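PDB 4TQK: lectin 2 from Agrocybe aegerita, which binds N-acetylglucosamine at several sites around a beta-propeller and so probably recognises glycans that carry this sugar. Local coordinates for residues A80-S85 against A102-D107; D170-F175 against F190-V195; F301-V306 against F327-G332. The protein carries 1 engineered substitution. All coordinates share one frame; numbering follows the deposited sequence.

Contact 1 of 3, residues A80-S85 against A102-D107; sequences AGVYVS and ANFGYD. With NAG (2-acetamido-2-deoxy-beta-D-glucopyranose), chain C; NAG (2-acetamido-2-deoxy-beta-D-glucopyranose), chain D.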
loop_
_atom_site.group_PDB
_atom_site.type_symbol
_atom_site.label_atom_id
_atom_site.label_comp_id
_atom_site.label_asym_id
_atom_site.label_seq_id
_atom_site.Cartn_x
_atom_site.Cartn_y
_atom_site.Cartn_z
ATOM N N ALA A 80 27.161 -11.598 -11.103
ATOM C CA ALA A 80 27.465 -10.829 -12.318
ATOM C C ALA A 80 26.984 -9.367 -12.303
ATOM O O ALA A 80 27.284 -8.597 -13.219
ATOM C CB ALA A 80 26.953 -11.547 -13.551
ATOM N N GLY A 81 26.245 -8.984 -11.269
ATOM C CA GLY A 81 25.802 -7.613 -11.143
ATOM C C GLY A 81 24.542 -7.467 -10.315
ATOM O O GLY A 81 24.257 -8.303 -9.456
ATOM N N VAL A 82 23.790 -6.400 -10.590
ATOM C CA VAL A 82 22.567 -6.083 -9.871
ATOM C C VAL A 82 21.362 -6.593 -10.644
ATOM O O VAL A 82 21.221 -6.337 -11.843
ATOM C CB VAL A 82 22.409 -4.559 -9.655
ATOM C CG1 VAL A 82 21.248 -4.254 -8.665
ATOM C CG2 VAL A 82 23.701 -3.943 -9.161
ATOM N N TYR A 83 20.488 -7.315 -9.954
ATOM C CA TYR A 83 19.306 -7.882 -10.583
ATOM C C TYR A 83 18.087 -7.241 -9.955
ATOM O O TYR A 83 18.089 -6.962 -8.761
ATOM C CB TYR A 83 19.271 -9.400 -10.380
ATOM C CG TYR A 83 20.333 -10.154 -11.160
ATOM C CD1 TYR A 83 20.043 -10.735 -12.397
ATOM C CD2 TYR A 83 21.619 -10.283 -10.663
ATOM C CE1 TYR A 83 21.013 -11.422 -13.111
ATOM C CE2 TYR A 83 22.596 -10.973 -11.370
ATOM C CZ TYR A 83 22.286 -11.537 -12.588
ATOM O OH TYR A 83 23.268 -12.215 -13.271
ATOM N N VAL A 84 17.059 -6.983 -10.756
ATOM C CA VAL A 84 15.809 -6.428 -10.235
ATOM C C VAL A 84 14.567 -7.210 -10.685
ATOM O O VAL A 84 14.428 -7.530 -11.860
ATOM C CB VAL A 84 15.631 -4.964 -10.653
ATOM C CG1 VAL A 84 14.289 -4.460 -10.185
ATOM C CG2 VAL A 84 16.753 -4.114 -10.076
ATOM N N SER A 85 13.688 -7.525 -9.736
ATOM C CA SER A 85 12.318 -7.942 -10.036
ATOM C C SER A 85 11.383 -6.757 -9.799
ATOM O O SER A 85 11.169 -6.341 -8.656
ATOM C CB SER A 85 11.887 -9.104 -9.130
ATOM O OG SER A 85 12.549 -10.312 -9.456
ATOM N N ALA A 102 25.929 -4.655 -14.992
ATOM C CA ALA A 102 26.976 -5.630 -14.681
ATOM C C ALA A 102 28.088 -4.983 -13.850
ATOM O O ALA A 102 29.209 -4.783 -14.334
ATOM C CB ALA A 102 27.541 -6.246 -15.949
ATOM N N ASN A 103 27.770 -4.657 -12.601
ATOM C CA ASN A 103 28.742 -4.048 -11.696
ATOM C C ASN A 103 28.206 -4.092 -10.265
ATOM O O ASN A 103 27.048 -4.458 -10.042
ATOM C CB ASN A 103 29.050 -2.615 -12.128
ATOM C CG ASN A 103 30.474 -2.200 -11.804
ATOM O OD1 ASN A 103 31.037 -2.622 -10.802
ATOM N ND2 ASN A 103 31.068 -1.373 -12.667
ATOM N N PHE A 104 29.039 -3.724 -9.297
ATOM C CA PHE A 104 28.642 -3.831 -7.902
ATOM C C PHE A 104 28.324 -5.289 -7.542
ATOM O O PHE A 104 27.443 -5.549 -6.733
ATOM C CB PHE A 104 27.396 -2.974 -7.632
ATOM C CG PHE A 104 27.556 -1.510 -7.978
ATOM C CD1 PHE A 104 28.187 -0.637 -7.097
ATOM C CD2 PHE A 104 27.054 -1.001 -9.170
ATOM C CE1 PHE A 104 28.324 0.706 -7.409
ATOM C CE2 PHE A 104 27.184 0.351 -9.475
ATOM C CZ PHE A 104 27.815 1.198 -8.590
ATOM N N GLY A 105 29.029 -6.235 -8.140
ATOM C CA GLY A 105 28.799 -7.638 -7.834
ATOM C C GLY A 105 30.056 -8.384 -7.414
ATOM O O GLY A 105 31.173 -7.887 -7.605
ATOM N N TYR A 106 29.881 -9.577 -6.848
ATOM C CA TYR A 106 31.014 -10.369 -6.360
ATOM C C TYR A 106 32.036 -10.626 -7.474
ATOM O O TYR A 106 33.237 -10.495 -7.254
ATOM C CB TYR A 106 30.541 -11.697 -5.755
ATOM C CG TYR A 106 31.627 -12.488 -5.036
ATOM C CD1 TYR A 106 31.776 -12.411 -3.652
ATOM C CD2 TYR A 106 32.504 -13.304 -5.739
ATOM C CE1 TYR A 106 32.765 -13.132 -2.990
ATOM C CE2 TYR A 106 33.493 -14.027 -5.089
ATOM C CZ TYR A 106 33.618 -13.935 -3.713
ATOM O OH TYR A 106 34.603 -14.656 -3.062
ATOM N N ASP A 107 31.548 -10.983 -8.660
ATOM C CA ASP A 107 32.390 -11.173 -9.840
ATOM C C ASP A 107 32.185 -10.077 -10.885
ATOM O O ASP A 107 32.397 -10.312 -12.073
ATOM C CB ASP A 107 32.072 -12.501 -10.521
ATOM C CG ASP A 107 32.373 -13.696 -9.656
ATOM O OD1 ASP A 107 33.525 -13.828 -9.179
ATOM O OD2 ASP A 107 31.442 -14.513 -9.475
HETATM C C1 NAG C . 36.708 -1.138 -9.162
HETATM C C2 NAG C . 35.270 -1.130 -8.648
HETATM C C3 NAG C . 34.320 -1.404 -9.806
HETATM C C4 NAG C . 34.595 -0.394 -10.911
HETATM C C5 NAG C . 36.076 -0.358 -11.283
HETATM C C6 NAG C . 36.397 0.720 -12.323
HETATM C C7 NAG C . 35.000 -1.694 -6.300
HETATM C C8 NAG C . 34.732 -2.770 -5.285
HETATM N N2 NAG C . 35.089 -2.082 -7.569
HETATM O O1 NAG C . 37.576 -0.831 -8.104
HETATM O O3 NAG C . 32.985 -1.287 -9.375
HETATM O O4 NAG C . 33.834 -0.739 -12.041
HETATM O O5 NAG C . 36.847 -0.124 -10.127
HETATM O O6 NAG C . 36.069 1.981 -11.790
HETATM O O7 NAG C . 35.128 -0.522 -5.944
HETATM C C1 NAG D . 22.617 -16.204 -11.377
HETATM C C2 NAG D . 22.003 -15.160 -10.455
HETATM C C3 NAG D . 20.493 -15.314 -10.495
HETATM C C4 NAG D . 20.023 -15.247 -11.956
HETATM C C5 NAG D . 20.826 -16.206 -12.847
HETATM C C6 NAG D . 20.463 -16.109 -14.328
HETATM C C7 NAG D . 23.450 -14.592 -8.599
HETATM C C8 NAG D . 23.798 -14.855 -7.160
HETATM N N2 NAG D . 22.493 -15.363 -9.110
HETATM O O1 NAG D . 24.018 -16.148 -11.280
HETATM O O3 NAG D . 19.905 -14.304 -9.705
HETATM O O4 NAG D . 18.649 -15.525 -12.035
HETATM O O5 NAG D . 22.208 -15.937 -12.693
HETATM O O6 NAG D . 21.236 -15.091 -14.941
HETATM O O7 NAG D . 24.033 -13.714 -9.240
#

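Contact 2 of 3, residues D170-F175 against F190-V195; sequences DRHLRF and FGDKHV. With NAG (2-acetamido-2-deoxy-beta-D-glucopyranose), chain E.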
loop_
_atom_site.group_PDB
_atom_site.type_symbol
_atom_site.label_atom_id
_atom_site.label_comp_id
_atom_site.label_asym_id
_atom_site.label_seq_id
_atom_site.Cartn_x
_atom_site.Cartn_y
_atom_site.Cartn_z
ATOM N N ASP A 170 35.452 -2.965 10.331
ATOM C CA ASP A 170 35.689 -3.353 11.727
ATOM C C ASP A 170 36.091 -2.166 12.609
ATOM O O ASP A 170 36.377 -2.334 13.799
ATOM C CB ASP A 170 36.716 -4.481 11.825
ATOM C CG ASP A 170 37.853 -4.325 10.836
ATOM O OD1 ASP A 170 37.566 -4.150 9.631
ATOM O OD2 ASP A 170 39.031 -4.377 11.261
ATOM N N ARG A 171 36.088 -0.969 12.021
ATOM C CA ARG A 171 36.507 0.246 12.717
ATOM C C ARG A 171 35.580 1.441 12.504
ATOM O O ARG A 171 35.558 2.362 13.315
ATOM C CB ARG A 171 37.907 0.660 12.250
ATOM C CG ARG A 171 38.985 -0.404 12.397
ATOM C CD ARG A 171 40.286 0.068 11.746
ATOM N NE ARG A 171 41.072 -1.040 11.205
ATOM C CZ ARG A 171 42.173 -0.887 10.472
ATOM N NH1 ARG A 171 42.615 0.328 10.174
ATOM N NH2 ARG A 171 42.835 -1.949 10.034
ATOM N N HIS A 172 34.844 1.450 11.397
ATOM C CA HIS A 172 34.213 2.686 10.935
ATOM C C HIS A 172 32.756 2.508 10.524
ATOM O O HIS A 172 32.298 1.403 10.256
ATOM C CB HIS A 172 35.011 3.274 9.762
ATOM C CG HIS A 172 36.476 3.441 10.038
ATOM N ND1 HIS A 172 37.451 2.956 9.194
ATOM C CD2 HIS A 172 37.126 4.041 11.064
ATOM C CE1 HIS A 172 38.642 3.248 9.690
ATOM N NE2 HIS A 172 38.472 3.913 10.815
ATOM N N LEU A 173 32.024 3.612 10.461
ATOM C CA LEU A 173 30.607 3.544 10.122
ATOM C C LEU A 173 30.289 4.482 8.965
ATOM O O LEU A 173 30.769 5.617 8.943
ATOM C CB LEU A 173 29.752 3.878 11.342
ATOM C CG LEU A 173 29.736 2.787 12.420
ATOM C CD1 LEU A 173 29.063 3.306 13.678
ATOM C CD2 LEU A 173 29.035 1.512 11.903
ATOM N N ARG A 174 29.509 4.001 7.997
ATOM C CA ARG A 174 29.101 4.834 6.858
ATOM C C ARG A 174 27.605 4.759 6.569
ATOM O O ARG A 174 27.089 3.711 6.180
ATOM C CB ARG A 174 29.912 4.485 5.612
ATOM C CG ARG A 174 31.327 5.055 5.620
ATOM C CD ARG A 174 32.277 4.244 4.741
ATOM N NE ARG A 174 32.468 2.891 5.275
ATOM C CZ ARG A 174 33.181 1.933 4.682
ATOM N NH1 ARG A 174 33.797 2.154 3.521
ATOM N NH2 ARG A 174 33.274 0.739 5.250
ATOM N N PHE A 175 26.924 5.892 6.740
ATOM C CA PHE A 175 25.466 5.962 6.683
ATOM C C PHE A 175 25.028 6.995 5.665
ATOM O O PHE A 175 25.823 7.838 5.246
ATOM C CB PHE A 175 24.897 6.395 8.049
ATOM C CG PHE A 175 25.244 5.474 9.179
ATOM C CD1 PHE A 175 25.283 5.943 10.480
ATOM C CD2 PHE A 175 25.516 4.143 8.949
ATOM C CE1 PHE A 175 25.598 5.106 11.521
ATOM C CE2 PHE A 175 25.832 3.301 9.986
ATOM C CZ PHE A 175 25.873 3.776 11.274
ATOM N N PHE A 190 31.719 7.738 10.242
ATOM C CA PHE A 190 32.456 7.735 11.505
ATOM C C PHE A 190 33.829 7.107 11.273
ATOM O O PHE A 190 33.951 5.885 11.195
ATOM C CB PHE A 190 31.697 6.927 12.563
ATOM C CG PHE A 190 30.334 7.489 12.922
ATOM C CD1 PHE A 190 30.097 8.013 14.179
ATOM C CD2 PHE A 190 29.288 7.468 12.003
ATOM C CE1 PHE A 190 28.844 8.522 14.514
ATOM C CE2 PHE A 190 28.036 7.964 12.327
ATOM C CZ PHE A 190 27.815 8.497 13.586
ATOM N N GLY A 191 34.856 7.941 11.140
ATOM C CA GLY A 191 36.186 7.460 10.819
ATOM C C GLY A 191 37.045 7.229 12.048
ATOM O O GLY A 191 36.542 6.867 13.114
ATOM N N ASP A 192 38.352 7.441 11.900
ATOM C CA ASP A 192 39.275 7.276 13.017
ATOM C C ASP A 192 39.038 8.315 14.113
ATOM O O ASP A 192 38.683 7.975 15.258
ATOM C CB ASP A 192 40.725 7.375 12.531
ATOM C CG ASP A 192 41.187 6.130 11.797
ATOM O OD1 ASP A 192 40.687 5.025 12.113
ATOM O OD2 ASP A 192 42.060 6.256 10.909
ATOM N N LYS A 193 39.256 9.579 13.759
ATOM C CA LYS A 193 39.305 10.662 14.739
ATOM C C LYS A 193 38.135 11.633 14.662
ATOM O O LYS A 193 37.979 12.474 15.544
ATOM C CB LYS A 193 40.613 11.445 14.615
ATOM C CG LYS A 193 41.862 10.587 14.690
ATOM C CD LYS A 193 43.104 11.454 14.842
ATOM C CE LYS A 193 43.293 11.887 16.294
ATOM N NZ LYS A 193 44.274 11.029 17.023
ATOM N N HIS A 194 37.317 11.525 13.619
ATOM C CA HIS A 194 36.184 12.433 13.464
ATOM C C HIS A 194 34.993 11.767 12.804
ATOM O O HIS A 194 35.134 10.796 12.052
ATOM C CB HIS A 194 36.543 13.659 12.608
ATOM C CG HIS A 194 37.923 14.187 12.836
ATOM N ND1 HIS A 194 38.190 15.208 13.722
ATOM C CD2 HIS A 194 39.108 13.841 12.283
ATOM C CE1 HIS A 194 39.489 15.460 13.716
ATOM N NE2 HIS A 194 40.067 14.644 12.853
ATOM N N VAL A 195 33.817 12.314 13.082
ATOM C CA VAL A 195 32.665 12.063 12.249
ATOM C C VAL A 195 32.785 13.066 11.110
ATOM O O VAL A 195 32.935 14.271 11.354
ATOM C CB VAL A 195 31.341 12.313 12.996
ATOM C CG1 VAL A 195 30.169 12.017 12.077
ATOM C CG2 VAL A 195 31.263 11.465 14.278
HETATM C C1 NAG E . 41.544 10.336 6.998
HETATM C C2 NAG E . 40.141 9.783 6.810
HETATM C C3 NAG E . 39.752 10.138 5.383
HETATM C C4 NAG E . 39.741 11.658 5.267
HETATM C C5 NAG E . 40.976 12.310 5.900
HETATM C C6 NAG E . 40.717 13.793 6.124
HETATM C C7 NAG E . 39.495 7.885 8.152
HETATM C C8 NAG E . 39.337 6.390 8.224
HETATM N N2 NAG E . 40.057 8.364 7.045
HETATM O O1 NAG E . 42.205 9.795 8.114
HETATM O O3 NAG E . 38.481 9.621 5.068
HETATM O O4 NAG E . 39.628 12.056 3.911
HETATM O O5 NAG E . 41.363 11.725 7.135
HETATM O O6 NAG E . 41.932 14.369 6.536
HETATM O O7 NAG E . 39.125 8.604 9.085
HETATM O O HOH W 1 34.970 4.736 14.411
HETATM O O HOH W 2 42.120 2.925 10.930
#

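Contact 3 of 3, residues F301-V306 against F327-G332; sequences FGNAGV and FGVQQG. With NAG (2-acetamido-2-deoxy-beta-D-glucopyranose), chain H; NAG (2-acetamido-2-deoxy-beta-D-glucopyranose), chain G.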
loop_
_atom_site.group_PDB
_atom_site.type_symbol
_atom_site.label_atom_id
_atom_site.label_comp_id
_atom_site.label_asym_id
_atom_site.label_seq_id
_atom_site.Cartn_x
_atom_site.Cartn_y
_atom_site.Cartn_z
ATOM N N PHE A 301 16.807 -4.514 23.444
ATOM C CA PHE A 301 16.469 -5.858 23.848
ATOM C C PHE A 301 17.566 -6.404 24.779
ATOM O O PHE A 301 18.591 -6.919 24.320
ATOM C CB PHE A 301 16.287 -6.720 22.600
ATOM C CG PHE A 301 15.193 -6.222 21.703
ATOM C CD1 PHE A 301 13.895 -6.691 21.848
ATOM C CD2 PHE A 301 15.446 -5.237 20.753
ATOM C CE1 PHE A 301 12.874 -6.217 21.036
ATOM C CE2 PHE A 301 14.424 -4.753 19.938
ATOM C CZ PHE A 301 13.141 -5.244 20.084
ATOM N N GLY A 302 17.345 -6.276 26.087
ATOM C CA GLY A 302 18.343 -6.656 27.079
ATOM C C GLY A 302 18.133 -8.069 27.577
ATOM O O GLY A 302 17.523 -8.888 26.891
ATOM N N ASN A 303 18.627 -8.374 28.770
ATOM C CA ASN A 303 18.440 -9.718 29.303
ATOM C C ASN A 303 16.989 -10.051 29.644
ATOM O O ASN A 303 16.485 -11.087 29.236
ATOM C CB ASN A 303 19.318 -9.962 30.528
ATOM C CG ASN A 303 20.788 -9.954 30.201
ATOM O OD1 ASN A 303 21.248 -10.660 29.293
ATOM N ND2 ASN A 303 21.546 -9.153 30.944
ATOM N N ALA A 304 16.329 -9.193 30.418
ATOM C CA ALA A 304 15.002 -9.513 30.936
ATOM C C ALA A 304 13.896 -9.183 29.956
ATOM O O ALA A 304 12.811 -9.760 30.023
ATOM C CB ALA A 304 14.751 -8.809 32.260
ATOM N N GLY A 305 14.157 -8.245 29.056
ATOM C CA GLY A 305 13.132 -7.835 28.118
ATOM C C GLY A 305 13.440 -6.532 27.429
ATOM O O GLY A 305 14.604 -6.127 27.339
ATOM N N VAL A 306 12.387 -5.875 26.947
ATOM C CA VAL A 306 12.505 -4.628 26.202
ATOM C C VAL A 306 12.609 -3.380 27.094
ATOM O O VAL A 306 11.696 -3.087 27.840
ATOM C CB VAL A 306 11.309 -4.466 25.252
ATOM C CG1 VAL A 306 11.444 -3.190 24.446
ATOM C CG2 VAL A 306 11.201 -5.679 24.329
ATOM N N PHE A 327 11.161 -10.975 24.196
ATOM C CA PHE A 327 12.061 -10.534 23.142
ATOM C C PHE A 327 13.467 -10.269 23.671
ATOM O O PHE A 327 14.250 -9.569 23.037
ATOM C CB PHE A 327 11.490 -9.297 22.431
ATOM C CG PHE A 327 10.155 -9.546 21.765
ATOM C CD1 PHE A 327 10.069 -10.326 20.615
ATOM C CD2 PHE A 327 8.991 -9.007 22.286
ATOM C CE1 PHE A 327 8.853 -10.557 20.015
ATOM C CE2 PHE A 327 7.776 -9.242 21.686
ATOM C CZ PHE A 327 7.704 -10.009 20.550
ATOM N N GLY A 328 13.783 -10.856 24.821
ATOM C CA GLY A 328 15.070 -10.648 25.459
ATOM C C GLY A 328 15.825 -11.947 25.634
ATOM O O GLY A 328 15.285 -13.025 25.354
ATOM N N VAL A 329 17.072 -11.857 26.087
ATOM C CA VAL A 329 17.889 -13.052 26.255
ATOM C C VAL A 329 17.175 -14.131 27.086
ATOM O O VAL A 329 17.086 -15.292 26.672
ATOM C CB VAL A 329 19.267 -12.754 26.872
ATOM C CG1 VAL A 329 19.948 -14.071 27.245
ATOM C CG2 VAL A 329 20.141 -11.970 25.904
ATOM N N GLN A 330 16.646 -13.739 28.240
ATOM C CA GLN A 330 16.008 -14.697 29.127
ATOM C C GLN A 330 14.904 -15.512 28.450
ATOM O O GLN A 330 14.645 -16.650 28.837
ATOM C CB GLN A 330 15.501 -14.018 30.396
ATOM C CG GLN A 330 16.599 -13.706 31.399
ATOM C CD GLN A 330 16.150 -12.728 32.475
ATOM O OE1 GLN A 330 14.980 -12.713 32.875
ATOM N NE2 GLN A 330 17.079 -11.893 32.937
ATOM N N GLN A 331 14.267 -14.947 27.432
ATOM C CA GLN A 331 13.220 -15.681 26.724
ATOM C C GLN A 331 13.736 -16.428 25.493
ATOM O O GLN A 331 12.954 -16.830 24.635
ATOM C CB GLN A 331 12.047 -14.766 26.383
ATOM C CG GLN A 331 11.388 -14.145 27.634
ATOM C CD GLN A 331 12.060 -12.854 28.068
ATOM O OE1 GLN A 331 12.628 -12.139 27.247
ATOM N NE2 GLN A 331 11.998 -12.548 29.358
ATOM N N GLY A 332 15.053 -16.614 25.414
ATOM C CA GLY A 332 15.639 -17.442 24.367
ATOM C C GLY A 332 16.117 -16.725 23.108
ATOM O O GLY A 332 16.664 -17.353 22.201
HETATM C C1 NAG H . 9.365 -18.694 23.062
HETATM C C2 NAG H . 9.687 -17.336 22.475
HETATM C C3 NAG H . 9.229 -16.313 23.510
HETATM C C4 NAG H . 7.726 -16.488 23.721
HETATM C C5 NAG H . 7.346 -17.937 24.006
HETATM C C6 NAG H . 5.825 -18.104 23.960
HETATM C C7 NAG H . 11.610 -17.338 20.927
HETATM C C8 NAG H . 13.109 -17.289 20.847
HETATM N N2 NAG H . 11.099 -17.219 22.154
HETATM O O1 NAG H . 9.958 -19.698 22.270
HETATM O O3 NAG H . 9.539 -14.996 23.103
HETATM O O4 NAG H . 7.279 -15.723 24.812
HETATM O O5 NAG H . 7.953 -18.828 23.091
HETATM O O6 NAG H . 5.355 -17.886 22.648
HETATM O O7 NAG H . 10.938 -17.479 19.900
HETATM C C1 NAG G . 20.318 -4.393 33.598
HETATM C C2 NAG G . 19.965 -3.868 32.216
HETATM C C3 NAG G . 20.070 -2.361 32.370
HETATM C C4 NAG G . 19.081 -1.909 33.441
HETATM C C5 NAG G . 19.260 -2.694 34.741
HETATM C C6 NAG G . 18.201 -2.349 35.783
HETATM C C7 NAG G . 20.521 -5.326 30.290
HETATM C C8 NAG G . 21.559 -5.654 29.254
HETATM N N2 NAG G . 20.854 -4.390 31.188
HETATM O O1 NAG G . 20.560 -5.771 33.568
HETATM O O3 NAG G . 19.828 -1.698 31.152
HETATM O O4 NAG G . 19.295 -0.553 33.695
HETATM O O5 NAG G . 19.248 -4.077 34.463
HETATM O O6 NAG G . 16.913 -2.649 35.293
HETATM O O7 NAG G . 19.440 -5.914 30.265
#

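Contact 1 of 3, residues A80-S85 against A102-D107
Val82 and Phe104 meet where a beta-propeller blade gives way to the linker toward the next one. Residues 82-85 are the third strand of that four-stranded blade, and 102-107 follow its outermost strand, 98-101. The two side chains cross obliquely, with CG2 of Val82 lying 4.1 Å from CB of Phe104. With chi1 at -169°, Val82 sets CG1 anti to its backbone N and leaves CG2 as the branch that faces the linker, where it also comes within 3.5 Å of Asn103 O. The phenyl group of Phe104 leads away from Val82 and joins Phe77 of the same blade, Leu140 of the next blade and Trp111 of the linker.

Most of the remaining contact is made by the backbones. Gly81 brings its CA within 4.2 Å of Ala102 CA, and Ala80 O receives a CA-H...O contact from Ala102 CA at 3.3 Å.

Asn103 leads away from 80-85, and its amide meets a bound N-acetylglucosamine whose site is completed by Gly109, Trp111 and Glu136. OD1 of Asn103 is gripped twice, by O3 of the sugar and by Phe104 N at 2.7 Å, the latter in the carbonyl plane on a lone pair. This second bond helps fix the rotation of the amide, and ND2 of Asn103 donates to O4 of the sugar over 2.9 Å in a nearly straight bond of 171°.

Contact 2 of 3, residues D170-F175 against F190-V195
His172 and Asp192 both turn CG anti to their own carbonyl carbon, with chi1 of -52° and -75°, and these torsions carry imidazole and carboxylate to each other although neither CB points straight across. NE2 of His172 donates to OD1 of Asp192 over 2.8 Å, nearly straight at 168°. The bond lies in the imidazole plane but reaches the carboxylate from above its plane, and the two flat groups are steeply inclined to each other. At the other ring nitrogen, ND1 accepts from Arg168 N, a pairing consistent with a neutral imidazole. OD1 also takes a hydrogen bond from a water that in turn accepts from NH1 of Arg171, linking two opposite charges that do not touch directly.

The imidazole is layered between CB of Arg171, which sits over the centre of one face, and the acetamido methyl of a bound N-acetylglucosamine, displaced toward the rim of the opposite face, CE1 of His172 and C8 of the sugar being 3.5 Å apart. The carbonyl O7 of the same acetamido group accepts from Asp192 N at 3.1 Å. Asp159, Gly165 and Trp167 complete this sugar site on the beta-propeller.

Beside the site, two neighbouring strands of a blade, 173-177 and 186-190, run antiparallel. Leu173 and Phe190 form a hydrogen-bonded pair, with Leu173 N to Phe190 O at 3.1 Å and Phe190 N to Leu173 O at 2.7 Å. Their side chains share one face of the beta-sheet. The Phe190 ring lays CD2 against CB of Leu173 at 3.7 Å, while its CE2 approaches CE1 of Phe175 at 3.8 Å, the two phenyl rings meeting obliquely. Arg230 and Ile243 of the next blade pack on Phe190.

Contact 3 of 3, residues F301-V306 against F327-G332
Gln330 lies along the turn at Asn303 and Ala304, touching it from CB outward. CB of Gln330 is 3.3 Å from Asn303 O, and CG of Gln330 stays close to the same oxygen at 3.4 Å. Because the chain is extended beyond CG, CD lies between that oxygen and Ala304 CA, about equally near both, and the terminal amide ends beside the alanine, with NE2 of Gln330 3.7 Å from Ala304 CA and OE1 also near CA and CB. These end contacts are packing; the bond that holds the residue comes from its backbone, where Gln330 N donates to Asn303 O over 2.8 Å at 168°.

Gln330 belongs to a short 3-10 turn, 329-330, whose leading N-H groups are taken up by the opposing turn: Val329 N likewise donates to Gly302 O at 3.1 Å. Gln331 adds a third bond from its side chain. Bent at chi2 (87°), it doubles back so that NE2 of Gln331 reaches Ala304 O at 3.0 Å from above the carbonyl plane, while OE1 accepts from Gly328 N and helps keep the amide from turning.

Two bound N-acetylglucosamines flank the contact, one accepting through O7 from Asn303 N, the other donating its N2 to Gln331 O. Backbone atoms of both turns thus line sugar sites of the propeller.

Beneath the polar layer, Phe301 and Phe327 run alongside each other in the same direction. The Phe301 ring turns its edge to Phe327 O, with CD1 of Phe301 3.1 Å from Phe327 O; that oxygen accepts a hydrogen bond from Arg340. Val306 CG2 joins CB of Phe327. All three apolar side chains pack on Ile353 of strand 352-356, so the turns of one blade, between strands 297-301 and 306-309 and after 321-324, rest on the next.

In the fold
Following the chain from the N terminus, the three contacts come in series around the propeller, none nested in or crossing another. Contact 1 brings the linker after strand 98-101 back to the start of strand 82-85, where the chain leaves for the blade begun by 117-121. Contact 2 closes a shorter loop inside one blade, pairing strand 173-177 with 186-190; strand 4-5, from the N terminus, adds to the same beta-sheet. Contact 3 again joins a turn, the one between strands 297-301 and 306-309, to an exit linker, 327-332, ahead of strand 339-343. Contacts 1 and 3 lie on opposite sides of the chain's centre, their centres about 38 Å apart, and each contact adjoins at least one bound N-acetylglucosamine.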